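Local coordinates for BH2602 protein (Bacillus halodurans, PDB 3NWZ), which binds coenzyme A and is probably a hot-dog thioesterase that hydrolyses acyl-CoA, at residues L126-S131 and G144-D149; Y117-M122 and Q150-A155; F64-P69 and D91-Q96. All blocks are in the same frame, centred on the assembly; numbering follows the deposited sequence.

Contact 1: residues L126-S131 and G144-D149; sequences LRAVAS and GKVYTD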
loop_
_atom_site.group_PDB
_atom_site.type_symbol
_atom_site.label_atom_id
_atom_site.label_comp_id
_atom_site.label_asym_id
_atom_site.label_seq_id
_atom_site.Cartn_x
_atom_site.Cartn_y
_atom_site.Cartn_z
ATOM N N LEU A 126 -4.381 -0.442 -22.272
ATOM C CA LEU A 126 -4.714 -0.749 -20.885
ATOM C C LEU A 126 -5.994 -0.022 -20.502
ATOM O O LEU A 126 -6.338 1.008 -21.091
ATOM C CB LEU A 126 -3.569 -0.364 -19.950
ATOM C CG LEU A 126 -2.331 -1.230 -20.192
ATOM C CD1 LEU A 126 -1.435 -1.243 -18.958
ATOM C CD2 LEU A 126 -2.781 -2.660 -20.510
ATOM N N ARG A 127 -6.721 -0.559 -19.533
ATOM C CA ARG A 127 -7.967 0.084 -19.155
ATOM C C ARG A 127 -8.063 0.155 -17.651
ATOM O O ARG A 127 -8.378 -0.838 -17.013
ATOM C CB ARG A 127 -9.165 -0.707 -19.728
ATOM C CG ARG A 127 -10.394 0.148 -19.971
ATOM C CD ARG A 127 -11.604 -0.712 -20.348
ATOM N NE ARG A 127 -12.227 -1.362 -19.194
ATOM C CZ ARG A 127 -12.480 -2.665 -19.116
ATOM N NH1 ARG A 127 -12.160 -3.465 -20.123
ATOM N NH2 ARG A 127 -13.053 -3.170 -18.030
ATOM N N ALA A 128 -7.777 1.310 -17.068
ATOM C CA ALA A 128 -7.872 1.415 -15.623
ATOM C C ALA A 128 -9.286 1.867 -15.214
ATOM O O ALA A 128 -9.860 2.781 -15.808
ATOM C CB ALA A 128 -6.794 2.399 -15.078
ATOM N N VAL A 129 -9.846 1.224 -14.193
ATOM C CA VAL A 129 -11.194 1.588 -13.716
ATOM C C VAL A 129 -11.193 1.880 -12.232
ATOM O O VAL A 129 -10.821 1.024 -11.431
ATOM C CB VAL A 129 -12.232 0.453 -13.990
ATOM C CG1 VAL A 129 -13.659 0.945 -13.615
ATOM C CG2 VAL A 129 -12.140 0.026 -15.441
ATOM N N ALA A 130 -11.638 3.078 -11.872
ATOM C CA ALA A 130 -11.652 3.506 -10.481
ATOM C C ALA A 130 -13.056 3.766 -9.924
ATOM O O ALA A 130 -13.956 4.170 -10.663
ATOM C CB ALA A 130 -10.775 4.801 -10.338
ATOM N N SER A 131 -13.214 3.549 -8.614
ATOM C CA SER A 131 -14.480 3.796 -7.905
ATOM C C SER A 131 -14.256 4.327 -6.471
ATOM O O SER A 131 -13.367 3.884 -5.754
ATOM C CB SER A 131 -15.362 2.525 -7.856
ATOM O OG SER A 131 -14.876 1.545 -6.962
ATOM N N GLY A 144 -9.192 1.042 -7.507
ATOM C CA GLY A 144 -9.217 0.807 -8.943
ATOM C C GLY A 144 -8.525 -0.453 -9.448
ATOM O O GLY A 144 -7.826 -1.133 -8.715
ATOM N N LYS A 145 -8.730 -0.758 -10.721
ATOM C CA LYS A 145 -8.135 -1.919 -11.356
ATOM C C LYS A 145 -7.703 -1.567 -12.766
ATOM O O LYS A 145 -8.273 -0.673 -13.410
ATOM C CB LYS A 145 -9.128 -3.081 -11.417
ATOM C CG LYS A 145 -9.212 -3.873 -10.133
ATOM C CD LYS A 145 -10.184 -5.038 -10.266
ATOM C CE LYS A 145 -10.226 -5.859 -8.988
ATOM N NZ LYS A 145 -10.665 -5.025 -7.829
ATOM N N VAL A 146 -6.676 -2.264 -13.232
ATOM C CA VAL A 146 -6.159 -2.065 -14.570
ATOM C C VAL A 146 -6.376 -3.387 -15.320
ATOM O O VAL A 146 -6.052 -4.453 -14.808
ATOM C CB VAL A 146 -4.643 -1.701 -14.539
ATOM C CG1 VAL A 146 -4.136 -1.482 -15.939
ATOM C CG2 VAL A 146 -4.420 -0.453 -13.709
ATOM N N TYR A 147 -6.924 -3.296 -16.532
ATOM C CA TYR A 147 -7.214 -4.469 -17.367
ATOM C C TYR A 147 -6.557 -4.446 -18.747
ATOM O O TYR A 147 -6.314 -3.379 -19.324
ATOM C CB TYR A 147 -8.734 -4.597 -17.570
ATOM C CG TYR A 147 -9.536 -4.682 -16.290
ATOM C CD1 TYR A 147 -10.419 -3.674 -15.930
ATOM C CD2 TYR A 147 -9.419 -5.778 -15.453
ATOM C CE1 TYR A 147 -11.170 -3.762 -14.760
ATOM C CE2 TYR A 147 -10.158 -5.874 -14.289
ATOM C CZ TYR A 147 -11.032 -4.869 -13.945
ATOM O OH TYR A 147 -11.768 -4.986 -12.785
ATOM N N THR A 148 -6.284 -5.627 -19.288
ATOM C CA THR A 148 -5.688 -5.719 -20.622
ATOM C C THR A 148 -6.876 -5.627 -21.552
ATOM O O THR A 148 -8.012 -5.511 -21.076
ATOM C CB THR A 148 -5.026 -7.067 -20.845
ATOM O OG1 THR A 148 -5.998 -8.106 -20.663
ATOM C CG2 THR A 148 -3.892 -7.260 -19.884
ATOM N N ASP A 149 -6.649 -5.689 -22.860
ATOM C CA ASP A 149 -7.783 -5.634 -23.791
ATOM C C ASP A 149 -8.542 -6.965 -23.839
ATOM O O ASP A 149 -9.413 -7.166 -24.688
ATOM C CB ASP A 149 -7.332 -5.256 -25.205
ATOM C CG ASP A 149 -6.079 -5.973 -25.627
ATOM O OD1 ASP A 149 -5.770 -7.044 -25.065
ATOM O OD2 ASP A 149 -5.403 -5.465 -26.536
#

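Contact 2: residues Y117-M122 and Q150-A155; sequences YVKPGM and QGETVA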
loop_
_atom_site.group_PDB
_atom_site.type_symbol
_atom_site.label_atom_id
_atom_site.label_comp_id
_atom_site.label_asym_id
_atom_site.label_seq_id
_atom_site.Cartn_x
_atom_site.Cartn_y
_atom_site.Cartn_z
ATOM N N TYR A 117 0.706 -5.801 -8.298
ATOM C CA TYR A 117 0.879 -6.203 -9.679
ATOM C C TYR A 117 0.461 -7.646 -9.801
ATOM O O TYR A 117 0.847 -8.479 -8.994
ATOM C CB TYR A 117 2.329 -6.010 -10.095
ATOM C CG TYR A 117 2.674 -4.555 -10.227
ATOM C CD1 TYR A 117 2.397 -3.857 -11.404
ATOM C CD2 TYR A 117 3.217 -3.856 -9.150
ATOM C CE1 TYR A 117 2.647 -2.481 -11.508
ATOM C CE2 TYR A 117 3.469 -2.492 -9.242
ATOM C CZ TYR A 117 3.180 -1.812 -10.421
ATOM O OH TYR A 117 3.411 -0.464 -10.487
ATOM N N VAL A 118 -0.319 -7.936 -10.834
ATOM C CA VAL A 118 -0.856 -9.267 -11.022
ATOM C C VAL A 118 -0.371 -9.940 -12.291
ATOM O O VAL A 118 0.284 -10.978 -12.234
ATOM C CB VAL A 118 -2.399 -9.185 -11.017
ATOM C CG1 VAL A 118 -3.001 -10.506 -11.442
ATOM C CG2 VAL A 118 -2.880 -8.762 -9.634
ATOM N N LYS A 119 -0.707 -9.350 -13.432
ATOM C CA LYS A 119 -0.315 -9.887 -14.723
ATOM C C LYS A 119 0.380 -8.814 -15.551
ATOM O O LYS A 119 0.089 -7.620 -15.417
ATOM C CB LYS A 119 -1.538 -10.410 -15.488
ATOM C CG LYS A 119 -2.059 -11.757 -15.003
ATOM C CD LYS A 119 -3.233 -12.260 -15.843
ATOM C CE LYS A 119 -4.469 -11.395 -15.645
ATOM N NZ LYS A 119 -4.963 -11.451 -14.242
ATOM N N PRO A 120 1.313 -9.228 -16.420
ATOM C CA PRO A 120 2.060 -8.315 -17.283
ATOM C C PRO A 120 1.109 -7.505 -18.140
ATOM O O PRO A 120 0.242 -8.079 -18.806
ATOM C CB PRO A 120 2.893 -9.257 -18.145
ATOM C CG PRO A 120 3.098 -10.443 -17.242
ATOM C CD PRO A 120 1.729 -10.622 -16.653
ATOM N N GLY A 121 1.248 -6.182 -18.124
ATOM C CA GLY A 121 0.388 -5.381 -18.965
ATOM C C GLY A 121 0.778 -5.646 -20.412
ATOM O O GLY A 121 1.910 -5.370 -20.800
HETATM N N MSE A 122 -0.125 -6.204 -21.212
HETATM C CA MSE A 122 0.187 -6.473 -22.615
HETATM C C MSE A 122 -1.069 -6.480 -23.480
HETATM O O MSE A 122 -2.183 -6.663 -22.992
HETATM C CB MSE A 122 0.918 -7.806 -22.755
HETATM C CG MSE A 122 2.113 -7.954 -21.820
HETATM SE SE MSE A 122 3.179 -9.527 -22.145
HETATM C CE MSE A 122 4.862 -8.855 -21.485
ATOM N N GLN A 150 -8.206 -7.872 -22.927
ATOM C CA GLN A 150 -8.869 -9.165 -22.856
ATOM C C GLN A 150 -9.779 -9.188 -21.641
ATOM O O GLN A 150 -10.742 -9.944 -21.591
ATOM C CB GLN A 150 -7.839 -10.291 -22.743
ATOM C CG GLN A 150 -6.951 -10.419 -23.964
ATOM C CD GLN A 150 -7.754 -10.581 -25.244
ATOM O OE1 GLN A 150 -8.285 -11.652 -25.525
ATOM N NE2 GLN A 150 -7.860 -9.507 -26.016
ATOM N N GLY A 151 -9.481 -8.340 -20.664
ATOM C CA GLY A 151 -10.283 -8.311 -19.461
ATOM C C GLY A 151 -9.446 -8.870 -18.332
ATOM O O GLY A 151 -9.897 -8.938 -17.186
ATOM N N GLU A 152 -8.222 -9.286 -18.660
ATOM C CA GLU A 152 -7.310 -9.817 -17.651
ATOM C C GLU A 152 -6.883 -8.676 -16.753
ATOM O O GLU A 152 -6.663 -7.571 -17.231
ATOM C CB GLU A 152 -6.088 -10.432 -18.314
ATOM C CG GLU A 152 -6.331 -11.815 -18.890
ATOM C CD GLU A 152 -5.787 -11.957 -20.299
ATOM O OE1 GLU A 152 -5.822 -13.086 -20.833
ATOM O OE2 GLU A 152 -5.331 -10.938 -20.873
ATOM N N THR A 153 -6.770 -8.936 -15.456
ATOM C CA THR A 153 -6.379 -7.898 -14.503
ATOM C C THR A 153 -4.857 -7.723 -14.406
ATOM O O THR A 153 -4.159 -8.564 -13.837
ATOM C CB THR A 153 -6.938 -8.188 -13.073
ATOM O OG1 THR A 153 -8.376 -8.132 -13.082
ATOM C CG2 THR A 153 -6.402 -7.158 -12.073
ATOM N N VAL A 154 -4.357 -6.626 -14.971
ATOM C CA VAL A 154 -2.938 -6.308 -14.945
ATOM C C VAL A 154 -2.533 -5.914 -13.533
ATOM O O VAL A 154 -1.482 -6.327 -13.036
ATOM C CB VAL A 154 -2.617 -5.134 -15.896
ATOM C CG1 VAL A 154 -1.143 -4.717 -15.763
ATOM C CG2 VAL A 154 -2.947 -5.529 -17.319
ATOM N N ALA A 155 -3.367 -5.117 -12.880
ATOM C CA ALA A 155 -3.059 -4.702 -11.523
ATOM C C ALA A 155 -4.265 -4.204 -10.765
ATOM O O ALA A 155 -5.271 -3.803 -11.341
ATOM C CB ALA A 155 -1.993 -3.630 -11.535
#

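Contact 3: residues F64-P69 and D91-Q96; sequences FEVRLP and DTAMGQ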
loop_
_atom_site.group_PDB
_atom_site.type_symbol
_atom_site.label_atom_id
_atom_site.label_comp_id
_atom_site.label_asym_id
_atom_site.label_seq_id
_atom_site.Cartn_x
_atom_site.Cartn_y
_atom_site.Cartn_z
ATOM N N PHE A 64 -14.931 5.406 -12.936
ATOM C CA PHE A 64 -14.220 6.201 -13.927
ATOM C C PHE A 64 -13.213 5.386 -14.772
ATOM O O PHE A 64 -12.481 4.519 -14.275
ATOM C CB PHE A 64 -13.542 7.377 -13.228
ATOM C CG PHE A 64 -13.434 8.594 -14.087
ATOM C CD1 PHE A 64 -12.313 8.799 -14.893
ATOM C CD2 PHE A 64 -14.464 9.513 -14.127
ATOM C CE1 PHE A 64 -12.228 9.908 -15.724
ATOM C CE2 PHE A 64 -14.384 10.625 -14.960
ATOM C CZ PHE A 64 -13.266 10.819 -15.757
ATOM N N GLU A 65 -13.149 5.704 -16.056
ATOM C CA GLU A 65 -12.309 4.944 -16.953
ATOM C C GLU A 65 -11.248 5.726 -17.736
ATOM O O GLU A 65 -11.501 6.804 -18.289
ATOM C CB GLU A 65 -13.246 4.196 -17.903
ATOM C CG GLU A 65 -12.649 3.120 -18.773
ATOM C CD GLU A 65 -13.747 2.307 -19.454
ATOM O OE1 GLU A 65 -14.484 1.587 -18.741
ATOM O OE2 GLU A 65 -13.887 2.395 -20.696
ATOM N N VAL A 66 -10.047 5.153 -17.766
ATOM C CA VAL A 66 -8.923 5.728 -18.489
ATOM C C VAL A 66 -8.229 4.614 -19.251
ATOM O O VAL A 66 -7.720 3.670 -18.641
ATOM C CB VAL A 66 -7.837 6.337 -17.564
ATOM C CG1 VAL A 66 -6.764 6.962 -18.423
ATOM C CG2 VAL A 66 -8.408 7.361 -16.629
ATOM N N ARG A 67 -8.221 4.706 -20.576
ATOM C CA ARG A 67 -7.512 3.706 -21.360
ATOM C C ARG A 67 -6.254 4.330 -21.963
ATOM O O ARG A 67 -6.185 5.535 -22.219
ATOM C CB ARG A 67 -8.416 3.070 -22.432
ATOM C CG ARG A 67 -8.858 3.943 -23.576
ATOM C CD ARG A 67 -9.992 3.253 -24.322
ATOM N NE ARG A 67 -11.203 3.198 -23.503
ATOM C CZ ARG A 67 -12.006 4.237 -23.276
ATOM N NH1 ARG A 67 -11.741 5.424 -23.812
ATOM N NH2 ARG A 67 -13.073 4.090 -22.505
ATOM N N LEU A 68 -5.248 3.498 -22.162
ATOM C CA LEU A 68 -3.976 3.943 -22.690
ATOM C C LEU A 68 -3.469 2.974 -23.727
ATOM O O LEU A 68 -3.328 1.791 -23.458
ATOM C CB LEU A 68 -2.980 4.044 -21.539
ATOM C CG LEU A 68 -1.500 4.321 -21.762
ATOM C CD1 LEU A 68 -0.968 5.099 -20.566
ATOM C CD2 LEU A 68 -0.750 3.017 -21.929
ATOM N N PRO A 69 -3.208 3.469 -24.939
ATOM C CA PRO A 69 -2.706 2.638 -26.030
ATOM C C PRO A 69 -1.364 2.042 -25.628
ATOM O O PRO A 69 -0.539 2.733 -25.009
ATOM C CB PRO A 69 -2.542 3.636 -27.181
ATOM C CG PRO A 69 -3.554 4.682 -26.903
ATOM C CD PRO A 69 -3.464 4.846 -25.402
ATOM N N ASP A 91 -3.502 5.923 -10.956
ATOM C CA ASP A 91 -3.505 7.219 -10.278
ATOM C C ASP A 91 -4.336 8.230 -11.081
ATOM O O ASP A 91 -5.153 8.969 -10.532
ATOM C CB ASP A 91 -2.056 7.719 -10.142
ATOM C CG ASP A 91 -1.964 9.119 -9.537
ATOM O OD1 ASP A 91 -2.369 9.301 -8.366
ATOM O OD2 ASP A 91 -1.480 10.035 -10.236
ATOM N N THR A 92 -4.130 8.249 -12.390
ATOM C CA THR A 92 -4.847 9.178 -13.246
ATOM C C THR A 92 -6.347 8.907 -13.184
ATOM O O THR A 92 -7.148 9.833 -13.049
ATOM C CB THR A 92 -4.339 9.086 -14.696
ATOM O OG1 THR A 92 -2.927 9.313 -14.713
ATOM C CG2 THR A 92 -4.951 10.146 -15.532
ATOM N N ALA A 93 -6.719 7.633 -13.271
ATOM C CA ALA A 93 -8.123 7.246 -13.197
ATOM C C ALA A 93 -8.699 7.691 -11.840
ATOM O O ALA A 93 -9.687 8.439 -11.781
ATOM C CB ALA A 93 -8.251 5.725 -13.368
HETATM N N MSE A 94 -8.057 7.259 -10.753
HETATM C CA MSE A 94 -8.523 7.596 -9.421
HETATM C C MSE A 94 -8.602 9.091 -9.176
HETATM O O MSE A 94 -9.437 9.570 -8.374
HETATM C CB MSE A 94 -7.617 6.968 -8.397
HETATM C CG MSE A 94 -7.384 5.514 -8.644
HETATM SE SE MSE A 94 -6.172 4.783 -7.359
HETATM C CE MSE A 94 -7.386 3.602 -6.438
ATOM N N GLY A 95 -7.736 9.832 -9.860
ATOM C CA GLY A 95 -7.740 11.268 -9.702
ATOM C C GLY A 95 -8.971 11.874 -10.342
ATOM O O GLY A 95 -9.798 12.494 -9.672
ATOM N N GLN A 96 -9.099 11.689 -11.649
ATOM C CA GLN A 96 -10.235 12.239 -12.351
ATOM C C GLN A 96 -11.532 11.835 -11.659
ATOM O O GLN A 96 -12.463 12.639 -11.583
ATOM C CB GLN A 96 -10.194 11.814 -13.814
ATOM C CG GLN A 96 -8.968 12.388 -14.543
ATOM C CD GLN A 96 -9.141 12.451 -16.051
ATOM O OE1 GLN A 96 -9.580 11.496 -16.678
ATOM N NE2 GLN A 96 -8.784 13.578 -16.635
#

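Contact 1: residues L126-S131 and G144-D149
Arg127 and Tyr147 are joined by two backbone hydrogen bonds, Arg127 N to Tyr147 O and Tyr147 N to Arg127 O, each 2.9 Å. Val129 and Lys145 repeat the pattern two residues on, with Val129 N 2.6 Å from Lys145 O. The strand axes run antiparallel at 166°. Between and beyond these pairs lie the non-hydrogen-bonded ones, Ala128 with Val146 and Ala130 with Gly144. Their face is the tightly packed side. Val146 points CG1 anti to the backbone N (chi1 -179°), which divides its two methyls: CG1 meets Leu126 CD1 at 4.1 Å, and CG2 meets Ala128 CB at 4.0 Å. Leu89 and Leu90 of the helix 83-100 close over this apolar patch.

The opposite face is looser and partly open to solvent. Here Val129 CG2 sits at the edge of the Tyr147 ring, in its plane, 4.0 Å from CE1. Arg127 NH2 approaches Tyr147 CD1 to 3.4 Å, but guanidinium and ring planes are 38° apart, an oblique contact rather than a flat stack. The Lys145 chain leads away from the opposing strand, its NZ forming a salt bridge with Glu143 of the second subunit. The antiparallel pairing makes this the hairpin of strands 125-135 and 139-147, in the sheet of a hot-dog fold, with one face against helix 83-100.

Contact 2: residues Y117-M122 and Q150-A155
Val154 O takes two backbone hydrogen bonds from the facing segment, one from Val118 N (3.0 Å, N-H...O 158°) and one from Lys119 N (3.1 Å). Both donors arrive from the same face of the carbonyl plane. Val154 is also part of a classic beta bulge: it and Ala155 both face Val146 on the neighbouring strand. A third bond comes from a side chain. Lys119 folds back, chi3 (-68°) turning CE and chi4 (-63°) turning NZ, and NZ donates to Thr153 O at 3.0 Å. The lysine chain crosses that of Glu152 at about a right angle, CE packing on Glu152 CB. The charged ends do not meet, and Glu152 OE2 bonds instead to Thr148 OG1. An alanine at Lys119 would probably leave Thr153 O without this side-chain donor and Glu152 CB without its packing partner.

Further out, the segment 117-122 is held at Tyr117 and at Gly121. Tyr117 OH is hydrogen-bonded to Gly83 O, at the start of the helix 83-100, and Gly121 shares a backbone bond with Val81. The second subunit leans on the same loop with two residues that occupy CoA-binding positions: its Arg139 bonds through NH2 to Tyr117 O, and its His134 packs on Val118 and Lys119. On the side of the loop that faces the strand, Val154 CG1 lies 3.6 Å from Gly121 CA.

Contact 3: residues F64-P69 and D91-Q96
Val66 and Ala93, their CA atoms 5.6 Å apart, mark where the strand 64-69 passes the helix 91-96, the short axes approaching to 7.6 Å at an angle of 147°. This is the central helix of the hot-dog fold lying against its curved sheet. Val66 sends CG2, anti to its own carbonyl carbon, onto the helix, 3.7 Å from Ala93 CB. Ala93 also packs on Ala128 and Ala130 of the neighbouring strand 125-135.

One turn later Gln96 meets the Phe64 ring. The backbone carbon Gln96 C stands over the centre of one ring face, 4.3 Å above the plane, and Gln96 CB packs near the ring atom CE1. No hydrogen bond joins strand and helix here; the contact is by packing, apolar at Val66 and Ala93, with the carbonyl oxygen of Gln96 over one face of the Phe64 ring and its amide oxygen close by. The side-chain amide is turned almost perpendicular to the ring, at 82°, and a weak hydrogen bond links its oxygen to Ser56 OG. That same oxygen, Gln96 OE1, lies 3.2 Å from Phe64 CE1.

Overall arrangement
All three contacts reach the same antiparallel sheet, with contact 1 as the bridge between the others. Contact 1 and contact 2, centres 9 Å apart, share the boundary of strands 139-147 and 153-163, where Val146 O and Val154 N lie 2.8 Å apart in a probable hydrogen bond. Toward contact 3, centres 8 Å apart, Leu126 N and Leu68 O lie 2.7 Å apart in another. Contacts 2 and 3 do not touch; their nearest atoms are about 9 Å apart. None contains the CoA-binding residues of its own chain, His134, Lys137, Gln138 and Arg139, but contact 2 meets His134 and Arg139 of the second subunit.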